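Local coordinates for uncharacterized protein MJ1460 (Methanocaldococcus jannaschii DSM 2661, PDB 2OSO) that is of unknown function but carries a V4R domain that binds a zinc ion, and is assigned to the vinyl-4-reductase family, at residues K101-P106 and K148-F153; F136-V141 and F153-V158. The protein carries 3 engineered substitutions. One frame throughout, in Å; residues are numbered along the deposited sequence.

Contact 1: K101-P106 and K148-F153; sequences KLSNPP and KDKCVF. With ZN (zinc ion), chain B.
Cys-151 SG lies anti to its carbonyl carbon (chi1 -54°), which sets the sulphur on the zinc ion, and Lys-101 CG, also anti to its carbonyl carbon (chi1 -56°), comes to lie 4.0 Å from Val-152 CG2. These residues belong to an antiparallel sheet in the V4R domain, where strands 98-103 and 151-158 run as neighbours. Leu-102 and Cys-151 form a hydrogen-bonded pair, with both side chains on one face. Leu-102 N gives to Cys-151 O at 2.8 Å, and Cys-151 N returns a bond to Leu-102 O. On this face Leu-102 CB meets the edge of the Phe-153 ring, in its plane, 3.8 Å from CE1. Ile-120 of helix 118-132 packs on both Leu-102 and Phe-153. His-117, Glu-140 and Cys-143 complete the zinc site. Pro-105 lies beside the sulphur, with its CG 3.9 Å from Cys-151 SG.

On the face with Lys-101 and Val-152, the aliphatic part of Lys-101 runs alongside Val-152, with CD 3.9 Å from Val-152 CG2. The extended chain of Lys-150 crosses Lys-101 obliquely, and its CG, CD and CE pass Ser-103 OG. The two amino groups end near each other, Lys-101 NZ 4.7 Å from Lys-150 NZ. This would be unfavourable for like charges, but Lys-150 also has a salt bridge to Glu-85. Beyond Ser-103 and Lys-150, one water joins the two backbones: it accepts from Asn-104 N at 2.8 Å and donates to Asp-149 O at 2.7 Å.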
ATOM      1  N   LYS A 101     -16.147   8.165 -15.126  1.00 27.80           N
ATOM      2  CA  LYS A 101     -14.952   7.763 -15.838  1.00 26.53           C
ATOM      3  C   LYS A 101     -13.715   8.127 -15.031  1.00 26.41           C
ATOM      4  O   LYS A 101     -13.707   9.080 -14.250  1.00 24.50           O
ATOM      5  CB  LYS A 101     -14.908   8.392 -17.221  1.00 25.33           C
ATOM      6  CG  LYS A 101     -16.147   8.117 -18.151  1.00 25.53           C
ATOM      7  CD  LYS A 101     -15.734   8.341 -19.640  1.00 25.65           C
ATOM      8  CE  LYS A 101     -16.901   8.369 -20.679  1.00 24.15           C
ATOM      9  NZ  LYS A 101     -16.446   8.839 -22.069  1.00 22.49           N
ATOM     10  N   LEU A 102     -12.661   7.357 -15.229  1.00 27.81           N
ATOM     11  CA  LEU A 102     -11.351   7.710 -14.728  1.00 28.11           C
ATOM     12  C   LEU A 102     -10.246   7.847 -15.838  1.00 27.36           C
ATOM     13  O   LEU A 102     -10.039   6.972 -16.708  1.00 27.63           O
ATOM     14  CB  LEU A 102     -10.968   6.749 -13.602  1.00 28.23           C
ATOM     15  CG  LEU A 102      -9.653   6.992 -12.854  1.00 26.91           C
ATOM     16  CD1 LEU A 102      -9.659   8.219 -11.916  1.00 28.31           C
ATOM     17  CD2 LEU A 102      -9.349   5.695 -12.075  1.00 28.84           C
ATOM     18  N   SER A 103      -9.620   9.023 -15.854  1.00 28.99           N
ATOM     19  CA  SER A 103      -8.481   9.338 -16.735  1.00 29.74           C
ATOM     20  C   SER A 103      -7.159   9.231 -15.967  1.00 29.30           C
ATOM     21  O   SER A 103      -7.094   9.613 -14.809  1.00 29.09           O
ATOM     22  CB  SER A 103      -8.571  10.784 -17.228  1.00 32.02           C
ATOM     23  OG  SER A 103      -9.243  10.829 -18.456  1.00 36.96           O
ATOM     24  N   ASN A 104      -6.106   8.781 -16.645  1.00 29.82           N
ATOM     25  CA  ASN A 104      -4.745   8.624 -16.043  1.00 28.64           C
ATOM     26  C   ASN A 104      -4.713   7.762 -14.756  1.00 27.44           C
ATOM     27  O   ASN A 104      -4.169   8.190 -13.712  1.00 25.29           O
ATOM     28  CB  ASN A 104      -4.121  10.021 -15.824  1.00 30.16           C
ATOM     29  CG  ASN A 104      -2.601   9.990 -15.662  1.00 32.84           C
ATOM     30  OD1 ASN A 104      -1.905   9.135 -16.215  1.00 34.64           O
ATOM     31  ND2 ASN A 104      -2.085  10.923 -14.877  1.00 33.77           N
ATOM     32  N   PRO A 105      -5.287   6.542 -14.819  1.00 25.38           N
ATOM     33  CA  PRO A 105      -5.385   5.652 -13.663  1.00 25.64           C
ATOM     34  C   PRO A 105      -4.029   4.958 -13.411  1.00 25.77           C
ATOM     35  O   PRO A 105      -3.111   5.126 -14.198  1.00 25.78           O
ATOM     36  CB  PRO A 105      -6.419   4.639 -14.093  1.00 25.07           C
ATOM     37  CG  PRO A 105      -6.091   4.479 -15.592  1.00 25.11           C
ATOM     38  CD  PRO A 105      -5.766   5.880 -16.047  1.00 25.63           C
ATOM     39  N   PRO A 106      -3.885   4.243 -12.292  1.00 25.82           N
ATOM     40  CA  PRO A 106      -2.675   3.436 -12.141  1.00 26.71           C
ATOM     41  C   PRO A 106      -2.678   2.213 -13.065  1.00 26.88           C
ATOM     42  O   PRO A 106      -3.689   1.911 -13.714  1.00 24.41           O
ATOM     43  CB  PRO A 106      -2.696   3.017 -10.647  1.00 27.37           C
ATOM     44  CG  PRO A 106      -3.841   3.645 -10.051  1.00 28.53           C
ATOM     45  CD  PRO A 106      -4.730   4.221 -11.079  1.00 27.41           C
ATOM     46  N   LYS A 148      -8.390   1.085 -23.917  1.00 29.49           N
ATOM     47  CA  LYS A 148      -9.273   2.253 -23.909  1.00 29.80           C
ATOM     48  C   LYS A 148      -8.534   3.489 -23.375  1.00 29.25           C
ATOM     49  O   LYS A 148      -7.467   3.380 -22.746  1.00 28.83           O
ATOM     50  CB  LYS A 148     -10.524   1.958 -23.090  1.00 30.42           C
ATOM     51  CG  LYS A 148     -11.368   0.799 -23.634  1.00 30.26           C
ATOM     52  CD  LYS A 148     -11.909   1.064 -25.004  1.00 31.04           C
ATOM     53  CE  LYS A 148     -13.352   1.499 -25.042  1.00 30.92           C
ATOM     54  NZ  LYS A 148     -13.859   1.374 -26.413  1.00 31.49           N
ATOM     55  N   ASP A 149      -9.062   4.665 -23.671  1.00 29.12           N
ATOM     56  CA  ASP A 149      -8.425   5.925 -23.244  1.00 29.95           C
ATOM     57  C   ASP A 149      -8.765   6.327 -21.835  1.00 29.38           C
ATOM     58  O   ASP A 149      -8.037   7.106 -21.247  1.00 29.20           O
ATOM     59  CB  ASP A 149      -8.819   7.085 -24.154  1.00 31.87           C
ATOM     60  CG  ASP A 149      -8.386   6.878 -25.589  1.00 33.13           C
ATOM     61  OD1 ASP A 149      -7.260   6.365 -25.824  1.00 35.52           O
ATOM     62  OD2 ASP A 149      -9.183   7.231 -26.474  1.00 35.21           O
ATOM     63  N   LYS A 150      -9.887   5.824 -21.313  1.00 29.58           N
ATOM     64  CA  LYS A 150     -10.340   6.135 -19.977  1.00 27.83           C
ATOM     65  C   LYS A 150     -10.972   4.858 -19.447  1.00 28.10           C
ATOM     66  O   LYS A 150     -11.454   4.042 -20.238  1.00 28.97           O
ATOM     67  CB  LYS A 150     -11.400   7.250 -20.020  1.00 28.42           C
ATOM     68  CG  LYS A 150     -10.936   8.562 -20.653  1.00 28.12           C
ATOM     69  CD  LYS A 150     -11.959   9.630 -20.447  1.00 28.12           C
ATOM     70  CE  LYS A 150     -11.613  10.902 -21.157  1.00 27.65           C
ATOM     71  NZ  LYS A 150     -12.827  11.734 -21.132  1.00 27.38           N
ATOM     72  N   CYS A 151     -10.961   4.667 -18.127  1.00 26.30           N
ATOM     73  CA  CYS A 151     -11.775   3.609 -17.509  1.00 26.52           C
ATOM     74  C   CYS A 151     -13.193   4.139 -17.308  1.00 26.74           C
ATOM     75  O   CYS A 151     -13.372   5.339 -17.033  1.00 29.18           O
ATOM     76  CB  CYS A 151     -11.194   3.149 -16.192  1.00 24.01           C
ATOM     77  SG  CYS A 151      -9.403   2.598 -16.170  1.00 23.76           S
ATOM     78  N   VAL A 152     -14.173   3.244 -17.407  1.00 25.87           N
ATOM     79  CA  VAL A 152     -15.580   3.566 -17.256  1.00 25.50           C
ATOM     80  C   VAL A 152     -16.237   2.630 -16.248  1.00 26.51           C
ATOM     81  O   VAL A 152     -16.156   1.404 -16.346  1.00 23.21           O
ATOM     82  CB  VAL A 152     -16.328   3.505 -18.580  1.00 26.27           C
ATOM     83  CG1 VAL A 152     -17.817   3.844 -18.367  1.00 27.15           C
ATOM     84  CG2 VAL A 152     -15.692   4.423 -19.619  1.00 23.44           C
ATOM     85  N   PHE A 153     -16.915   3.259 -15.295  1.00 26.07           N
ATOM     86  CA  PHE A 153     -17.607   2.573 -14.209  1.00 25.31           C
ATOM     87  C   PHE A 153     -19.116   2.844 -14.274  1.00 26.15           C
ATOM     88  O   PHE A 153     -19.553   4.000 -14.351  1.00 27.91           O
ATOM     89  CB  PHE A 153     -17.056   3.035 -12.867  1.00 23.57           C
ATOM     90  CG  PHE A 153     -15.536   2.858 -12.706  1.00 22.71           C
ATOM     91  CD1 PHE A 153     -14.654   3.857 -13.144  1.00 24.01           C
ATOM     92  CD2 PHE A 153     -15.011   1.737 -12.088  1.00 23.66           C
ATOM     93  CE1 PHE A 153     -13.252   3.724 -12.970  1.00 24.95           C
ATOM     94  CE2 PHE A 153     -13.589   1.577 -11.935  1.00 22.53           C
ATOM     95  CZ  PHE A 153     -12.727   2.595 -12.338  1.00 22.51           C
TER
HETATM   96 ZN    ZN B 163      -9.561   0.452 -15.381  1.00 23.35          ZN
HETATM   97  O   HOH W   1      -6.354   7.669 -19.173  1.00 28.96           O

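Contact 2: F136-V141 and F153-V158; sequences FVVNEV and FEVKEV. With ZN (zinc ion), chain B.
Glu-140 and Phe-153 face each other as a non-hydrogen-bonded pair in the beta hairpin of strands 135-142 and 151-158. Phe-136, Val-138 and Val-155 lie on the same face, which packs against helix 118-132. Glu-140 CG sits over one face of the Phe-153 ring in a CH-pi contact, 4.1 Å from the ring centroid. The Glu-140 carboxylate is almost parallel to this ring, 11° apart. Val-138 CG1 fits against Phe-153 CB at 3.7 Å, while Glu-140 lies along CD2, CE2 and CZ. Further along, the Val-155 CG1 methyl presses obliquely against the CD1-CE1 side of the Phe-136 ring, 3.4 Å from CD1.

The other face is more polar. The Val-137 CG2 methyl is set against the two methyls of Val-158, the side chains crossing at about a right angle. Lys-156 bends at chi3 (-67°) and chi4, curling back over the strand pair. Its NZ makes a weak hydrogen bond to Val-137 O, which also accepts from Lys-156 N. The Val-141 CG1 methyl butts against the Glu-154 carboxylate, 3.2 Å from OE1. Beside Phe-153 CZ, Glu-140 OE2 binds the zinc ion at 1.9 Å.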
ATOM      1  N   PHE A 136     -24.468   1.417  -2.918  1.00 25.97           N
ATOM      2  CA  PHE A 136     -24.128   1.395  -4.345  1.00 24.82           C
ATOM      3  C   PHE A 136     -23.342   0.157  -4.723  1.00 26.07           C
ATOM      4  O   PHE A 136     -22.504  -0.333  -3.931  1.00 26.45           O
ATOM      5  CB  PHE A 136     -23.311   2.621  -4.742  1.00 25.14           C
ATOM      6  CG  PHE A 136     -24.089   3.918  -4.713  1.00 25.65           C
ATOM      7  CD1 PHE A 136     -24.794   4.355  -5.825  1.00 25.96           C
ATOM      8  CD2 PHE A 136     -24.149   4.683  -3.543  1.00 26.24           C
ATOM      9  CE1 PHE A 136     -25.517   5.537  -5.794  1.00 25.56           C
ATOM     10  CE2 PHE A 136     -24.883   5.889  -3.503  1.00 25.70           C
ATOM     11  CZ  PHE A 136     -25.554   6.307  -4.627  1.00 25.97           C
ATOM     12  N   VAL A 137     -23.593  -0.354  -5.939  1.00 24.91           N
ATOM     13  CA  VAL A 137     -22.678  -1.298  -6.574  1.00 25.60           C
ATOM     14  C   VAL A 137     -22.036  -0.670  -7.819  1.00 24.94           C
ATOM     15  O   VAL A 137     -22.719  -0.128  -8.658  1.00 24.58           O
ATOM     16  CB  VAL A 137     -23.379  -2.600  -6.991  1.00 26.81           C
ATOM     17  CG1 VAL A 137     -22.467  -3.439  -7.815  1.00 26.62           C
ATOM     18  CG2 VAL A 137     -23.859  -3.376  -5.719  1.00 28.44           C
ATOM     19  N   VAL A 138     -20.711  -0.752  -7.909  1.00 25.07           N
ATOM     20  CA  VAL A 138     -19.936  -0.110  -8.986  1.00 26.70           C
ATOM     21  C   VAL A 138     -19.187  -1.196  -9.744  1.00 25.72           C
ATOM     22  O   VAL A 138     -18.449  -2.013  -9.155  1.00 23.94           O
ATOM     23  CB  VAL A 138     -18.984   0.973  -8.415  1.00 26.29           C
ATOM     24  CG1 VAL A 138     -18.124   1.697  -9.541  1.00 27.19           C
ATOM     25  CG2 VAL A 138     -19.796   1.992  -7.597  1.00 27.24           C
ATOM     26  N   ASN A 139     -19.413  -1.237 -11.052  1.00 26.19           N
ATOM     27  CA  ASN A 139     -18.866  -2.252 -11.894  1.00 27.18           C
ATOM     28  C   ASN A 139     -18.106  -1.605 -13.067  1.00 26.50           C
ATOM     29  O   ASN A 139     -18.644  -0.799 -13.785  1.00 25.50           O
ATOM     30  CB  ASN A 139     -19.997  -3.151 -12.379  1.00 29.05           C
ATOM     31  CG  ASN A 139     -19.523  -4.245 -13.314  1.00 31.46           C
ATOM     32  OD1 ASN A 139     -18.515  -4.932 -13.051  1.00 33.67           O
ATOM     33  ND2 ASN A 139     -20.269  -4.456 -14.390  1.00 31.97           N
ATOM     34  N   GLU A 140     -16.843  -1.964 -13.234  1.00 24.12           N
ATOM     35  CA  GLU A 140     -16.011  -1.338 -14.234  1.00 23.80           C
ATOM     36  C   GLU A 140     -16.309  -2.111 -15.506  1.00 24.03           C
ATOM     37  O   GLU A 140     -16.166  -3.329 -15.533  1.00 21.87           O
ATOM     38  CB  GLU A 140     -14.499  -1.384 -13.869  1.00 23.88           C
ATOM     39  CG  GLU A 140     -13.626  -0.600 -14.862  1.00 23.91           C
ATOM     40  CD  GLU A 140     -12.151  -0.634 -14.519  1.00 22.72           C
ATOM     41  OE1 GLU A 140     -11.737  -1.542 -13.777  1.00 23.77           O
ATOM     42  OE2 GLU A 140     -11.395   0.233 -15.014  1.00 24.65           O
ATOM     43  N   VAL A 141     -16.729  -1.387 -16.540  1.00 24.73           N
ATOM     44  CA  VAL A 141     -17.161  -1.989 -17.796  1.00 23.65           C
ATOM     45  C   VAL A 141     -16.204  -1.678 -18.933  1.00 24.91           C
ATOM     46  O   VAL A 141     -16.243  -2.349 -19.951  1.00 23.99           O
ATOM     47  CB  VAL A 141     -18.627  -1.518 -18.134  1.00 24.54           C
ATOM     48  CG1 VAL A 141     -19.652  -1.927 -16.992  1.00 23.44           C
ATOM     49  CG2 VAL A 141     -18.669   0.024 -18.368  1.00 23.04           C
ATOM     50  N   PHE A 153     -16.915   3.259 -15.295  1.00 26.07           N
ATOM     51  CA  PHE A 153     -17.607   2.573 -14.209  1.00 25.31           C
ATOM     52  C   PHE A 153     -19.116   2.844 -14.274  1.00 26.15           C
ATOM     53  O   PHE A 153     -19.553   4.000 -14.351  1.00 27.91           O
ATOM     54  CB  PHE A 153     -17.056   3.035 -12.867  1.00 23.57           C
ATOM     55  CG  PHE A 153     -15.536   2.858 -12.706  1.00 22.71           C
ATOM     56  CD1 PHE A 153     -14.654   3.857 -13.144  1.00 24.01           C
ATOM     57  CD2 PHE A 153     -15.011   1.737 -12.088  1.00 23.66           C
ATOM     58  CE1 PHE A 153     -13.252   3.724 -12.970  1.00 24.95           C
ATOM     59  CE2 PHE A 153     -13.589   1.577 -11.935  1.00 22.53           C
ATOM     60  CZ  PHE A 153     -12.727   2.595 -12.338  1.00 22.51           C
ATOM     61  N   GLU A 154     -19.879   1.760 -14.190  1.00 26.74           N
ATOM     62  CA  GLU A 154     -21.339   1.758 -14.070  1.00 28.43           C
ATOM     63  C   GLU A 154     -21.723   1.802 -12.567  1.00 28.94           C
ATOM     64  O   GLU A 154     -21.252   0.938 -11.785  1.00 28.01           O
ATOM     65  CB  GLU A 154     -21.805   0.428 -14.641  1.00 32.68           C
ATOM     66  CG  GLU A 154     -23.052   0.369 -15.383  1.00 37.18           C
ATOM     67  CD  GLU A 154     -23.013  -0.854 -16.323  1.00 40.12           C
ATOM     68  OE1 GLU A 154     -22.651  -1.968 -15.816  1.00 44.71           O
ATOM     69  OE2 GLU A 154     -23.240  -0.701 -17.548  1.00 43.02           O
ATOM     70  N   VAL A 155     -22.527   2.804 -12.165  1.00 27.01           N
ATOM     71  CA  VAL A 155     -22.935   2.995 -10.753  1.00 26.69           C
ATOM     72  C   VAL A 155     -24.411   2.688 -10.594  1.00 26.53           C
ATOM     73  O   VAL A 155     -25.254   3.349 -11.215  1.00 26.92           O
ATOM     74  CB  VAL A 155     -22.691   4.452 -10.227  1.00 25.48           C
ATOM     75  CG1 VAL A 155     -23.092   4.580  -8.711  1.00 25.54           C
ATOM     76  CG2 VAL A 155     -21.256   4.874 -10.439  1.00 25.55           C
ATOM     77  N   LYS A 156     -24.720   1.728  -9.724  1.00 28.05           N
ATOM     78  CA  LYS A 156     -26.063   1.235  -9.498  1.00 28.87           C
ATOM     79  C   LYS A 156     -26.439   1.383  -8.046  1.00 26.53           C
ATOM     80  O   LYS A 156     -25.665   1.077  -7.141  1.00 23.36           O
ATOM     81  CB  LYS A 156     -26.163  -0.235  -9.826  1.00 30.85           C
ATOM     82  CG  LYS A 156     -26.196  -0.545 -11.315  1.00 34.10           C
ATOM     83  CD  LYS A 156     -26.053  -2.050 -11.564  1.00 35.24           C
ATOM     84  CE  LYS A 156     -24.661  -2.578 -11.162  1.00 37.89           C
ATOM     85  NZ  LYS A 156     -23.472  -1.720 -11.577  1.00 39.44           N
ATOM     86  N   GLU A 157     -27.656   1.837  -7.826  1.00 25.18           N
ATOM     87  CA  GLU A 157     -28.180   2.016  -6.495  1.00 26.20           C
ATOM     88  C   GLU A 157     -28.864   0.695  -6.165  1.00 27.60           C
ATOM     89  O   GLU A 157     -29.583   0.136  -7.013  1.00 28.99           O
ATOM     90  CB  GLU A 157     -29.173   3.176  -6.559  1.00 26.78           C
ATOM     91  CG  GLU A 157     -29.457   3.852  -5.300  1.00 26.27           C
ATOM     92  CD  GLU A 157     -30.661   4.780  -5.407  1.00 26.94           C
ATOM     93  OE1 GLU A 157     -30.591   5.778  -6.160  1.00 26.04           O
ATOM     94  OE2 GLU A 157     -31.651   4.520  -4.696  1.00 26.55           O
ATOM     95  N   VAL A 158     -28.672   0.183  -4.956  1.00 29.11           N
ATOM     96  CA  VAL A 158     -29.201  -1.111  -4.592  1.00 31.48           C
ATOM     97  C   VAL A 158     -29.799  -1.098  -3.182  1.00 34.46           C
ATOM     98  O   VAL A 158     -29.375  -0.312  -2.331  1.00 33.54           O
ATOM     99  CB  VAL A 158     -28.071  -2.198  -4.684  1.00 31.98           C
ATOM    100  CG1 VAL A 158     -27.572  -2.345  -6.142  1.00 31.58           C
ATOM    101  CG2 VAL A 158     -26.900  -1.881  -3.751  1.00 31.60           C
TER
HETATM  102 ZN    ZN B 163      -9.561   0.452 -15.381  1.00 23.35          ZN

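How the contacts relate
From the N terminus, the chain first meets 101-106, the end of strand 98-103 and the turn after it. It then passes through helix 118-132 and returns as 136-141. The next turn leads into 148-153 and on to 153-158. Contact 2 closes the short hairpin loop, and contact 1 closes the longer loop that holds the helix. The two cross, because their segments alternate. They share Phe-153 and set strand 151-158 between strands 98-103 and 135-142. Val-152 O lies 2.9 Å from Val-141 N, a probable hydrogen bond between the contacts. Each contact supplies one zinc ligand, so the metal ties the two together.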